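Melanin biosynthesis protein TyrA, putative (Shewanella oneidensis, PDB 2IIZ) binds heme b and, as a member of the dye-decolorizing (DyP-type) peroxidase family, probably acts as a peroxidase. Local coordinates at residues M26-D31 against I99-F104; I66-W71 against G296-A301. One frame throughout, in Å; residues are numbered along the deposited sequence.

Contact 1: residues M26-D31 against I99-F104; sequences MFNAND and IEYDLF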
loop_
_atom_site.group_PDB
_atom_site.type_symbol
_atom_site.label_atom_id
_atom_site.label_comp_id
_atom_site.label_asym_id
_atom_site.label_seq_id
_atom_site.Cartn_x
_atom_site.Cartn_y
_atom_site.Cartn_z
HETATM N N MSE A 26 9.842 10.435 4.035
HETATM C CA MSE A 26 10.257 11.619 4.749
HETATM C C MSE A 26 11.203 11.191 5.840
HETATM O O MSE A 26 10.839 10.344 6.666
HETATM C CB MSE A 26 9.029 12.249 5.347
HETATM C CG MSE A 26 8.085 12.706 4.276
HETATM SE SE MSE A 26 8.957 14.159 3.337
HETATM C CE MSE A 26 7.445 14.537 2.167
ATOM N N PHE A 27 12.409 11.766 5.822
ATOM C CA PHE A 27 13.470 11.447 6.785
ATOM C C PHE A 27 13.917 12.702 7.496
ATOM O O PHE A 27 13.969 13.786 6.906
ATOM C CB PHE A 27 14.729 10.879 6.109
ATOM C CG PHE A 27 14.513 9.596 5.376
ATOM C CD1 PHE A 27 14.633 8.381 6.034
ATOM C CD2 PHE A 27 14.194 9.603 4.024
ATOM C CE1 PHE A 27 14.435 7.185 5.362
ATOM C CE2 PHE A 27 13.997 8.427 3.348
ATOM C CZ PHE A 27 14.117 7.198 4.024
ATOM N N ASN A 28 14.246 12.534 8.766
ATOM C CA ASN A 28 14.865 13.572 9.554
ATOM C C ASN A 28 16.219 13.054 10.012
ATOM O O ASN A 28 16.371 11.884 10.393
ATOM C CB ASN A 28 13.976 13.982 10.736
ATOM C CG ASN A 28 12.889 14.972 10.337
ATOM O OD1 ASN A 28 12.932 15.575 9.260
ATOM N ND2 ASN A 28 11.907 15.146 11.210
ATOM N N ALA A 29 17.199 13.948 9.955
ATOM C CA ALA A 29 18.580 13.589 10.180
ATOM C C ALA A 29 18.910 13.636 11.663
ATOM O O ALA A 29 18.357 14.441 12.405
ATOM C CB ALA A 29 19.486 14.524 9.401
ATOM N N ASN A 30 19.818 12.762 12.085
ATOM C CA ASN A 30 20.282 12.741 13.459
ATOM C C ASN A 30 21.194 13.955 13.676
ATOM O O ASN A 30 21.481 14.689 12.721
ATOM C CB ASN A 30 20.993 11.408 13.776
ATOM C CG ASN A 30 20.070 10.184 13.624
ATOM O OD1 ASN A 30 18.853 10.285 13.749
ATOM N ND2 ASN A 30 20.661 9.028 13.350
ATOM N N ASP A 31 21.641 14.175 14.912
ATOM C CA ASP A 31 22.480 15.337 15.227
ATOM C C ASP A 31 23.884 15.220 14.618
ATOM O O ASP A 31 24.517 14.165 14.705
ATOM C CB ASP A 31 22.617 15.519 16.753
ATOM C CG ASP A 31 21.393 16.178 17.400
ATOM O OD1 ASP A 31 20.354 16.359 16.734
ATOM O OD2 ASP A 31 21.478 16.521 18.599
ATOM N N ILE A 99 4.710 21.603 8.249
ATOM C CA ILE A 99 5.373 20.506 8.940
ATOM C C ILE A 99 6.501 20.100 8.003
ATOM O O ILE A 99 6.264 19.474 6.968
ATOM C CB ILE A 99 4.419 19.319 9.177
ATOM C CG1 ILE A 99 3.262 19.736 10.101
ATOM C CG2 ILE A 99 5.163 18.153 9.818
ATOM C CD1 ILE A 99 2.177 18.664 10.318
ATOM N N GLU A 100 7.721 20.465 8.364
ATOM C CA GLU A 100 8.859 20.324 7.486
ATOM C C GLU A 100 9.611 19.060 7.847
ATOM O O GLU A 100 9.598 18.647 9.021
ATOM C CB GLU A 100 9.797 21.513 7.644
ATOM C CG GLU A 100 9.106 22.882 7.571
ATOM C CD GLU A 100 8.835 23.365 6.169
ATOM O OE1 GLU A 100 9.037 22.613 5.188
ATOM O OE2 GLU A 100 8.414 24.527 6.056
ATOM N N TYR A 101 10.254 18.467 6.830
ATOM C CA TYR A 101 11.101 17.272 6.970
ATOM C C TYR A 101 12.448 17.557 6.308
ATOM O O TYR A 101 12.496 18.283 5.315
ATOM C CB TYR A 101 10.457 16.045 6.306
ATOM C CG TYR A 101 9.057 15.763 6.804
ATOM C CD1 TYR A 101 8.850 15.068 7.995
ATOM C CD2 TYR A 101 7.937 16.195 6.084
ATOM C CE1 TYR A 101 7.566 14.809 8.460
ATOM C CE2 TYR A 101 6.647 15.943 6.534
ATOM C CZ TYR A 101 6.468 15.248 7.725
ATOM O OH TYR A 101 5.199 14.991 8.186
ATOM N N ASP A 102 13.523 16.982 6.859
ATOM C CA ASP A 102 14.888 17.214 6.364
ATOM C C ASP A 102 15.118 16.695 4.941
ATOM O O ASP A 102 15.757 17.362 4.118
ATOM C CB ASP A 102 15.926 16.571 7.299
ATOM C CG ASP A 102 16.019 17.264 8.649
ATOM O OD1 ASP A 102 15.376 18.318 8.850
ATOM O OD2 ASP A 102 16.738 16.745 9.516
ATOM N N LEU A 103 14.602 15.505 4.665
ATOM C CA LEU A 103 14.772 14.875 3.363
ATOM C C LEU A 103 13.508 14.181 2.895
ATOM O O LEU A 103 12.770 13.582 3.692
ATOM C CB LEU A 103 15.886 13.840 3.412
ATOM C CG LEU A 103 17.296 14.325 3.710
ATOM C CD1 LEU A 103 18.174 13.102 3.899
ATOM C CD2 LEU A 103 17.838 15.202 2.586
ATOM N N PHE A 104 13.291 14.271 1.587
ATOM C CA PHE A 104 12.167 13.654 0.914
ATOM C C PHE A 104 12.723 12.818 -0.239
ATOM O O PHE A 104 13.515 13.311 -1.064
ATOM C CB PHE A 104 11.222 14.747 0.416
ATOM C CG PHE A 104 10.037 14.249 -0.389
ATOM C CD1 PHE A 104 9.388 13.061 -0.078
ATOM C CD2 PHE A 104 9.565 14.994 -1.457
ATOM C CE1 PHE A 104 8.305 12.628 -0.822
ATOM C CE2 PHE A 104 8.491 14.567 -2.197
ATOM C CZ PHE A 104 7.857 13.374 -1.875
HETATM O O HOH W 1 9.117 16.756 10.740
#
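Asn28 OD1 accepts the amide of Asp102, N to OD1 2.8 Å, with the donor nearly along the C=O axis; Asp102 OD2 takes the amide of Ala29, the residue after Asn28, N to OD2 2.9 Å, on the anti side of the carboxylate and somewhat out of its plane. Asn28 OD1 also lies at the edge of the Tyr101 ring, near its plane. The amide nitrogen ND2 of Asn28 turns to a water that in turn donates to Glu100 O at 2.6 Å. An alanine in place of Asp102 would probably leave the Ala29 amide without this acceptor and let the end of strand 21-29 move more freely.

Beyond this polar end lies an apolar one. Met26, present as selenomethionine, is bent at chi2 (-67°), which brings SE close to both aromatic rings. Its CB makes a CH-pi contact over one face of Tyr101, 4.0 Å from the ring centroid. SE, oblique to both rings, makes Met-aromatic contacts with them, touching Tyr101 CD2 at 3.6 Å. The terminal CE makes a second CH-pi contact, over a face of Phe104, 3.7 Å from that centroid and toward the rim. With CG anti to the backbone N (chi1 176°), the Phe104 ring lies beneath this methyl. The other sheet face carries Phe27 and Leu103, whose CB atoms are 4.2 Å apart; Leu37 and Ile41 of helix 34-54 pack on Leu103.

Between the strands, Phe27 N donates to Leu103 O and Leu103 N to Phe27 O. Because Asp102 and Leu103 both face Phe27, the antiparallel pairing contains a classic beta bulge, here at the start of strand 103-109, where the two central strands of the N-terminal, ferredoxin-like half (order 4-1-3-2) meet.

Contact 2: residues I66-W71 against G296-A301; sequences IGANYW and GSSFFA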
loop_
_atom_site.group_PDB
_atom_site.type_symbol
_atom_site.label_atom_id
_atom_site.label_comp_id
_atom_site.label_asym_id
_atom_site.label_seq_id
_atom_site.Cartn_x
_atom_site.Cartn_y
_atom_site.Cartn_z
ATOM N N ILE A 66 15.409 18.094 -0.569
ATOM C CA ILE A 66 16.014 18.491 0.702
ATOM C C ILE A 66 15.208 19.616 1.371
ATOM O O ILE A 66 14.883 20.606 0.730
ATOM C CB ILE A 66 17.455 18.969 0.425
ATOM C CG1 ILE A 66 18.308 17.771 -0.004
ATOM C CG2 ILE A 66 18.074 19.648 1.634
ATOM C CD1 ILE A 66 19.391 18.155 -0.920
ATOM N N GLY A 67 14.893 19.465 2.656
ATOM C CA GLY A 67 13.961 20.380 3.318
ATOM C C GLY A 67 14.481 21.807 3.421
ATOM O O GLY A 67 15.687 22.033 3.545
ATOM N N ALA A 68 13.571 22.774 3.375
ATOM C CA ALA A 68 13.963 24.191 3.422
ATOM C C ALA A 68 14.724 24.534 4.708
ATOM O O ALA A 68 15.705 25.293 4.687
ATOM C CB ALA A 68 12.733 25.078 3.282
ATOM N N ASN A 69 14.268 23.970 5.823
ATOM C CA ASN A 69 14.838 24.261 7.145
ATOM C C ASN A 69 16.118 23.474 7.484
ATOM O O ASN A 69 16.702 23.661 8.548
ATOM C CB ASN A 69 13.768 24.029 8.229
ATOM C CG ASN A 69 12.817 25.207 8.373
ATOM O OD1 ASN A 69 12.917 26.191 7.637
ATOM N ND2 ASN A 69 11.891 25.112 9.326
ATOM N N TYR A 70 16.544 22.596 6.583
ATOM C CA TYR A 70 17.764 21.815 6.782
ATOM C C TYR A 70 18.834 22.092 5.734
ATOM O O TYR A 70 19.979 21.674 5.902
ATOM C CB TYR A 70 17.407 20.341 6.746
ATOM C CG TYR A 70 18.521 19.429 7.151
ATOM C CD1 TYR A 70 19.067 19.499 8.426
ATOM C CD2 TYR A 70 19.030 18.490 6.261
ATOM C CE1 TYR A 70 20.098 18.657 8.807
ATOM C CE2 TYR A 70 20.054 17.647 6.629
ATOM C CZ TYR A 70 20.587 17.732 7.901
ATOM O OH TYR A 70 21.605 16.891 8.267
ATOM N N TRP A 71 18.472 22.786 4.653
ATOM C CA TRP A 71 19.433 23.099 3.591
ATOM C C TRP A 71 20.759 23.593 4.168
ATOM O O TRP A 71 21.819 23.111 3.781
ATOM C CB TRP A 71 18.888 24.151 2.608
ATOM C CG TRP A 71 19.837 24.387 1.469
ATOM C CD1 TRP A 71 20.826 25.338 1.395
ATOM C CD2 TRP A 71 19.895 23.650 0.241
ATOM N NE1 TRP A 71 21.484 25.234 0.198
ATOM C CE2 TRP A 71 20.932 24.205 -0.528
ATOM C CE3 TRP A 71 19.161 22.570 -0.285
ATOM C CZ2 TRP A 71 21.259 23.719 -1.794
ATOM C CZ3 TRP A 71 19.492 22.085 -1.552
ATOM C CH2 TRP A 71 20.528 22.663 -2.284
ATOM N N GLY A 296 2.440 20.250 5.441
ATOM C CA GLY A 296 2.864 21.263 4.465
ATOM C C GLY A 296 4.363 21.475 4.507
ATOM O O GLY A 296 4.865 22.062 5.456
ATOM N N SER A 297 5.067 21.000 3.474
ATOM C CA SER A 297 6.525 20.901 3.480
ATOM C C SER A 297 7.123 21.576 2.250
ATOM O O SER A 297 6.652 21.338 1.130
ATOM C CB SER A 297 6.956 19.431 3.461
ATOM O OG SER A 297 6.316 18.637 4.452
ATOM N N SER A 298 8.155 22.408 2.459
ATOM C CA SER A 298 8.932 22.985 1.363
ATOM C C SER A 298 10.267 22.246 1.218
ATOM O O SER A 298 10.936 21.969 2.225
ATOM C CB SER A 298 9.191 24.480 1.604
ATOM O OG SER A 298 9.625 25.127 0.415
ATOM N N PHE A 299 10.640 21.931 -0.029
ATOM C CA PHE A 299 11.907 21.260 -0.346
ATOM C C PHE A 299 12.557 21.906 -1.573
ATOM O O PHE A 299 11.924 22.668 -2.312
ATOM C CB PHE A 299 11.715 19.775 -0.695
ATOM C CG PHE A 299 10.948 18.966 0.314
ATOM C CD1 PHE A 299 11.592 18.377 1.394
ATOM C CD2 PHE A 299 9.583 18.773 0.171
ATOM C CE1 PHE A 299 10.882 17.619 2.326
ATOM C CE2 PHE A 299 8.864 18.013 1.093
ATOM C CZ PHE A 299 9.517 17.433 2.174
ATOM N N PHE A 300 13.829 21.588 -1.787
ATOM C CA PHE A 300 14.490 21.828 -3.078
ATOM C C PHE A 300 15.090 20.501 -3.517
ATOM O O PHE A 300 15.782 19.836 -2.750
ATOM C CB PHE A 300 15.574 22.917 -2.998
ATOM C CG PHE A 300 16.025 23.451 -4.355
ATOM C CD1 PHE A 300 15.267 24.390 -5.040
ATOM C CD2 PHE A 300 17.201 23.013 -4.936
ATOM C CE1 PHE A 300 15.677 24.876 -6.276
ATOM C CE2 PHE A 300 17.613 23.491 -6.169
ATOM C CZ PHE A 300 16.853 24.425 -6.838
ATOM N N ALA A 301 14.796 20.134 -4.761
ATOM C CA ALA A 301 15.349 18.961 -5.408
ATOM C C ALA A 301 16.406 19.450 -6.391
ATOM O O ALA A 301 16.077 19.925 -7.481
ATOM C CB ALA A 301 14.264 18.202 -6.142
#
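Ile66 and Phe300 form an antiparallel hydrogen-bonded pair: Ile66 N donates to Phe300 O at 2.8 Å, and Phe300 N returns the bond to Ile66 O at 2.9 Å. A third bond, Ala68 N to Ser298 O at 3.0 Å, carries the pairing past the end of strand 61-67. Ser298 OG reaches away from the pairing to hydrogen-bond with Lys84 O.

Through these bonds a strand of the N-terminal ferredoxin-like half is joined to strand 291-301 of the C-terminal half, so the sheets of the two halves run on into one another, in keeping with the DyP peroxidase fold.

Packing surrounds the bonds. Gly67 has no side chain, and Phe299 CD1 lies 3.7 Å from its CA; the edge of the Phe299 ring meets the carbonyl carbon of Ile66. The CB of Ala68 comes 4.0 Å from Ser298 CB. Farther out, Trp71 and Phe300 make an offset edge-to-face pair, planes at 88°, with an edge of Phe300 directed at the face of the indole's six-membered ring; Trp71 CZ3 and Phe300 CD2 come closest, at 4.2 Å. Trp71 NE1 hydrogen-bonds to Ser78 O, while the Phe300 ring also meets Tyr180 edge-to-face.

Overall arrangement
Contacts 1 and 2 lie about 9 Å apart, centre to centre, in one antiparallel sheet, where strands 103-109 and 61-67 are neighbours. A probable hydrogen bond from Gly67 N to Asp102 O sews them together, as does one between Ser297 OG and Ile99 O. Contact 1 is internal to the N-terminal half and runs from a buried apolar end to a partly exposed one, where side chains and a water bond to the backbone. Contact 2 is buried throughout and spans the two halves; its bonds across the segments are all between backbone atoms, with aromatic rings around them. Phe104 of contact 1 and Phe299 of contact 2 meet between them.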